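Local coordinates for protein aminopentol aminotransferase (Sphingopyxis macrogoltabida, PDB 6HBS) that transfers the amino group of aminopentol, the hydrolysed form of fumonisin B1, to pyruvate with the help of pyridoxal 5'-phosphate, giving 2-keto-HFB1 and L-alanine, at residues S92-N97 with A297-L302; R237-R240 with T245-G248. All coordinates share one frame; numbering follows the deposited sequence.

Interaction 1 of 2, residues S92-N97 with A297-L302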
loop_
_atom_site.group_PDB
_atom_site.type_symbol
_atom_site.label_atom_id
_atom_site.label_comp_id
_atom_site.label_asym_id
_atom_site.label_seq_id
_atom_site.Cartn_x
_atom_site.Cartn_y
_atom_site.Cartn_z
ATOM N N SER A 92 -15.410 -6.914 4.430
ATOM C CA SER A 92 -16.467 -7.794 3.935
ATOM C C SER A 92 -16.277 -9.207 4.477
ATOM O O SER A 92 -15.134 -9.669 4.714
ATOM C CB SER A 92 -16.512 -7.819 2.446
ATOM O OG SER A 92 -17.411 -8.828 1.997
ATOM N N GLU A 93 -17.404 -9.904 4.676
ATOM C CA GLU A 93 -17.422 -11.342 4.869
ATOM C C GLU A 93 -16.519 -12.075 3.855
ATOM O O GLU A 93 -16.028 -13.140 4.180
ATOM C CB GLU A 93 -18.856 -11.881 4.754
ATOM C CG GLU A 93 -19.505 -11.630 3.402
ATOM C CD GLU A 93 -20.979 -12.014 3.323
ATOM O OE1 GLU A 93 -21.567 -12.359 4.370
ATOM O OE2 GLU A 93 -21.520 -11.958 2.235
ATOM N N ILE A 94 -16.344 -11.564 2.628
ATOM C CA ILE A 94 -15.577 -12.308 1.599
ATOM C C ILE A 94 -14.079 -12.383 1.954
ATOM O O ILE A 94 -13.367 -13.216 1.366
ATOM C CB ILE A 94 -15.785 -11.805 0.160
ATOM C CG1 ILE A 94 -15.167 -10.438 -0.089
ATOM C CG2 ILE A 94 -17.250 -11.835 -0.237
ATOM C CD1 ILE A 94 -15.082 -10.083 -1.532
ATOM N N MET A 95 -13.609 -11.550 2.894
ATOM C CA MET A 95 -12.256 -11.693 3.463
ATOM C C MET A 95 -12.034 -13.119 3.985
ATOM O O MET A 95 -10.951 -13.696 3.787
ATOM C CB MET A 95 -11.972 -10.691 4.584
ATOM C CG MET A 95 -10.515 -10.709 5.049
ATOM S SD MET A 95 -10.218 -9.518 6.365
ATOM C CE MET A 95 -8.463 -9.775 6.639
ATOM N N VAL A 96 -13.061 -13.691 4.614
ATOM C CA VAL A 96 -12.990 -15.039 5.147
ATOM C C VAL A 96 -12.858 -16.041 3.995
ATOM O O VAL A 96 -12.021 -16.959 4.070
ATOM C CB VAL A 96 -14.174 -15.376 6.082
ATOM C CG1 VAL A 96 -14.066 -16.803 6.613
ATOM C CG2 VAL A 96 -14.261 -14.389 7.230
ATOM N N ASN A 97 -13.656 -15.868 2.941
ATOM C CA ASN A 97 -13.623 -16.733 1.764
ATOM C C ASN A 97 -12.246 -16.663 1.087
ATOM O O ASN A 97 -11.722 -17.683 0.661
ATOM C CB ASN A 97 -14.727 -16.387 0.771
ATOM C CG ASN A 97 -16.088 -16.606 1.394
ATOM O OD1 ASN A 97 -16.479 -15.901 2.302
ATOM N ND2 ASN A 97 -16.773 -17.637 0.973
ATOM N N ALA A 297 -11.786 -9.664 -6.601
ATOM C CA ALA A 297 -10.916 -9.951 -7.752
ATOM C C ALA A 297 -9.934 -11.100 -7.452
ATOM O O ALA A 297 -9.691 -11.957 -8.311
ATOM C CB ALA A 297 -10.195 -8.714 -8.172
ATOM N N ALA A 298 -9.394 -11.147 -6.229
ATOM C CA ALA A 298 -8.414 -12.152 -5.880
ATOM C C ALA A 298 -9.104 -13.516 -5.821
ATOM O O ALA A 298 -8.541 -14.515 -6.266
ATOM C CB ALA A 298 -7.742 -11.806 -4.560
ATOM N N ILE A 299 -10.321 -13.568 -5.253
ATOM C CA ILE A 299 -11.035 -14.837 -5.170
ATOM C C ILE A 299 -11.212 -15.397 -6.588
ATOM O O ILE A 299 -11.067 -16.590 -6.802
ATOM C CB ILE A 299 -12.365 -14.687 -4.406
ATOM C CG1 ILE A 299 -12.102 -14.503 -2.909
ATOM C CG2 ILE A 299 -13.307 -15.842 -4.656
ATOM C CD1 ILE A 299 -13.349 -14.103 -2.124
ATOM N N GLU A 300 -11.594 -14.556 -7.537
ATOM C CA GLU A 300 -11.877 -15.051 -8.876
ATOM C C GLU A 300 -10.577 -15.415 -9.625
ATOM O O GLU A 300 -10.532 -16.390 -10.343
ATOM C CB GLU A 300 -12.683 -14.009 -9.625
ATOM C CG GLU A 300 -13.086 -14.416 -11.027
ATOM C CD GLU A 300 -14.027 -15.602 -11.122
ATOM O OE1 GLU A 300 -14.447 -16.104 -10.108
ATOM O OE2 GLU A 300 -14.294 -16.027 -12.238
ATOM N N THR A 301 -9.537 -14.586 -9.491
ATOM C CA THR A 301 -8.203 -14.893 -10.013
ATOM C C THR A 301 -7.701 -16.228 -9.445
ATOM O O THR A 301 -7.275 -17.090 -10.210
ATOM C CB THR A 301 -7.228 -13.757 -9.705
ATOM O OG1 THR A 301 -7.727 -12.537 -10.249
ATOM C CG2 THR A 301 -5.852 -14.052 -10.247
ATOM N N LEU A 302 -7.775 -16.424 -8.120
ATOM C CA LEU A 302 -7.337 -17.677 -7.537
ATOM C C LEU A 302 -8.170 -18.860 -8.080
ATOM O O LEU A 302 -7.609 -19.949 -8.261
ATOM C CB LEU A 302 -7.407 -17.645 -6.013
ATOM C CG LEU A 302 -6.451 -16.694 -5.287
ATOM C CD1 LEU A 302 -6.734 -16.702 -3.790
ATOM C CD2 LEU A 302 -4.985 -17.017 -5.573
#
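Ile299 reaches across from helix 292-307 and sets the end of its side chain, CD1, against the first turn of helix 94-105. All the close approaches, those within 4.5 Å, are made by this one methyl: CD1 of Ile299 lies 3.6 Å from the backbone O of Ile94, 3.9 Å from CB of Asn97 and 4.1 Å from CB of Ile94. With CG1 anti to its own carbonyl carbon (chi1 -73°) and CD1 extended beyond it (chi2 170°), the Ile299 side chain bridges two backbones whose nearest CA atoms, those of Asn97 and Ile299, are 7.6 Å apart. Ile94 offers its carbonyl oxygen and CB, Asn97 its CB, and no hydrogen bond links the two segments, so the touch is a light van der Waals one. Ser92 caps the receiving helix, its OG accepting an almost straight bond from Ile94 N at 3.0 Å. Next to it, Glu93 forms a salt bridge with Arg6 of the second subunit. Leu98 of helix 94-105 adds to the packing, meeting Ala298, Ile299 and Leu302. The contact is plain helix-helix packing near the surface, helix 292-307 lying against helix 94-105, with helix 72-82 alongside, where Gln81 touches Ile94.

Interaction 2 of 2, residues R237-R240 with T245-G248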
loop_
_atom_site.group_PDB
_atom_site.type_symbol
_atom_site.label_atom_id
_atom_site.label_comp_id
_atom_site.label_asym_id
_atom_site.label_seq_id
_atom_site.Cartn_x
_atom_site.Cartn_y
_atom_site.Cartn_z
ATOM N N ARG A 237 3.469 -17.845 -11.415
ATOM C CA ARG A 237 4.052 -18.084 -12.736
ATOM C C ARG A 237 5.059 -19.263 -12.681
ATOM O O ARG A 237 5.526 -19.726 -13.717
ATOM C CB ARG A 237 4.663 -16.801 -13.306
ATOM C CG ARG A 237 3.676 -15.860 -13.980
ATOM C CD ARG A 237 4.424 -14.730 -14.652
ATOM N NE ARG A 237 3.546 -13.777 -15.279
ATOM C CZ ARG A 237 3.016 -12.720 -14.659
ATOM N NH1 ARG A 237 3.214 -12.571 -13.353
ATOM N NH2 ARG A 237 2.303 -11.831 -15.346
ATOM N N VAL A 238 5.371 -19.769 -11.489
ATOM C CA VAL A 238 6.221 -20.958 -11.334
ATOM C C VAL A 238 5.331 -22.183 -11.068
ATOM O O VAL A 238 5.557 -23.250 -11.616
ATOM C CB VAL A 238 7.289 -20.752 -10.237
ATOM C CG1 VAL A 238 8.041 -22.042 -9.926
ATOM C CG2 VAL A 238 8.257 -19.651 -10.613
ATOM N N ALA A 239 4.316 -22.026 -10.225
ATOM C CA ALA A 239 3.467 -23.102 -9.798
ATOM C C ALA A 239 2.148 -22.520 -9.271
ATOM O O ALA A 239 2.040 -21.286 -9.164
ATOM C CB ALA A 239 4.185 -23.903 -8.726
ATOM N N ARG A 240 1.197 -23.408 -8.924
ATOM C CA ARG A 240 -0.113 -23.036 -8.336
ATOM C C ARG A 240 -0.004 -22.994 -6.797
ATOM O O ARG A 240 -0.993 -22.874 -6.056
ATOM C CB ARG A 240 -1.200 -24.006 -8.822
ATOM C CG ARG A 240 -1.544 -23.847 -10.299
ATOM C CD ARG A 240 -2.532 -24.879 -10.816
ATOM N NE ARG A 240 -3.017 -24.577 -12.165
ATOM C CZ ARG A 240 -2.383 -24.910 -13.296
ATOM N NH1 ARG A 240 -1.246 -25.582 -13.225
ATOM N NH2 ARG A 240 -2.839 -24.504 -14.469
ATOM N N THR A 245 7.756 -25.295 -4.354
ATOM C CA THR A 245 7.053 -26.571 -4.241
ATOM C C THR A 245 7.801 -27.689 -4.976
ATOM O O THR A 245 7.957 -28.755 -4.415
ATOM C CB THR A 245 5.643 -26.531 -4.841
ATOM O OG1 THR A 245 4.929 -25.435 -4.258
ATOM C CG2 THR A 245 4.898 -27.815 -4.561
ATOM N N HIS A 246 8.253 -27.429 -6.208
ATOM C CA HIS A 246 8.948 -28.426 -7.057
ATOM C C HIS A 246 10.349 -28.803 -6.522
ATOM O O HIS A 246 10.916 -29.773 -6.987
ATOM C CB HIS A 246 8.992 -27.957 -8.523
ATOM C CG HIS A 246 7.676 -28.037 -9.248
ATOM N ND1 HIS A 246 7.103 -26.940 -9.902
ATOM C CD2 HIS A 246 6.828 -29.073 -9.456
ATOM C CE1 HIS A 246 5.968 -27.304 -10.466
ATOM N NE2 HIS A 246 5.777 -28.607 -10.207
ATOM N N LEU A 247 10.895 -28.072 -5.545
ATOM C CA LEU A 247 12.138 -28.449 -4.824
ATOM C C LEU A 247 11.836 -29.283 -3.573
ATOM O O LEU A 247 12.765 -29.681 -2.887
ATOM C CB LEU A 247 12.924 -27.190 -4.424
ATOM C CG LEU A 247 13.423 -26.313 -5.573
ATOM C CD1 LEU A 247 14.354 -25.230 -5.059
ATOM C CD2 LEU A 247 14.133 -27.140 -6.638
ATOM N N GLY A 248 10.561 -29.485 -3.226
ATOM C CA GLY A 248 10.193 -30.184 -1.981
ATOM C C GLY A 248 10.576 -29.406 -0.724
ATOM O O GLY A 248 10.711 -29.981 0.339
#
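This is a loose packing contact within a single loop, the long connection from strand 226-230 to strand 253-256 of the seven-stranded sheet, where His246 leans against the carbonyl oxygen of Val238 and the methyl group of Ala239. The imidazole is the part that touches, through its CE1 corner. Val238 O approaches the ring edge near its plane, 4.2 Å from CE1 of His246, while CB of Ala239 approaches the same carbon obliquely, also at 4.2 Å. Ala239 points its methyl toward the short 3-10 turn 245-247, and His246 points its side chain back. No hydrogen bond crosses between the segments. The imidazole is exposed and also touches a crystal neighbour, so its rotation may be set partly by the lattice. The turn has its own support: Gly248 N bonds to Thr245 O at 3.0 Å, and Thr245 OG1 bonds to Cys242 O. The other segment is fixed by its arginines, since Arg237 bonds through NE to Leu380 O and through NH1 to Gly63 O, and Arg240 pairs with Glu312 of helix 310-332. The arrangement is local packing within the loop joining two neighbouring parallel strands, in the large domain of a class-III, fold-type I aminotransferase.

In the fold
Both contacts are slight and lack hydrogen bonds between their segments, yet they join different kinds of element. Interaction 1 brings together two helices far apart in sequence, near the surface and beside the second subunit, through one isoleucine methyl set against a backbone oxygen and two CB atoms. Interaction 2 folds one loop onto itself across four intervening residues, is partly buried, and sets an exposed imidazole against a carbonyl and a methyl; no other chain of the assembly touches it. It is nested within the long stretch of chain bracketed by interaction 1. The centres of interactions 1 and 2 are 23 Å apart, and the two do not touch; Leu302 of interaction 1 packs on Phe236, just before the first segment of interaction 2.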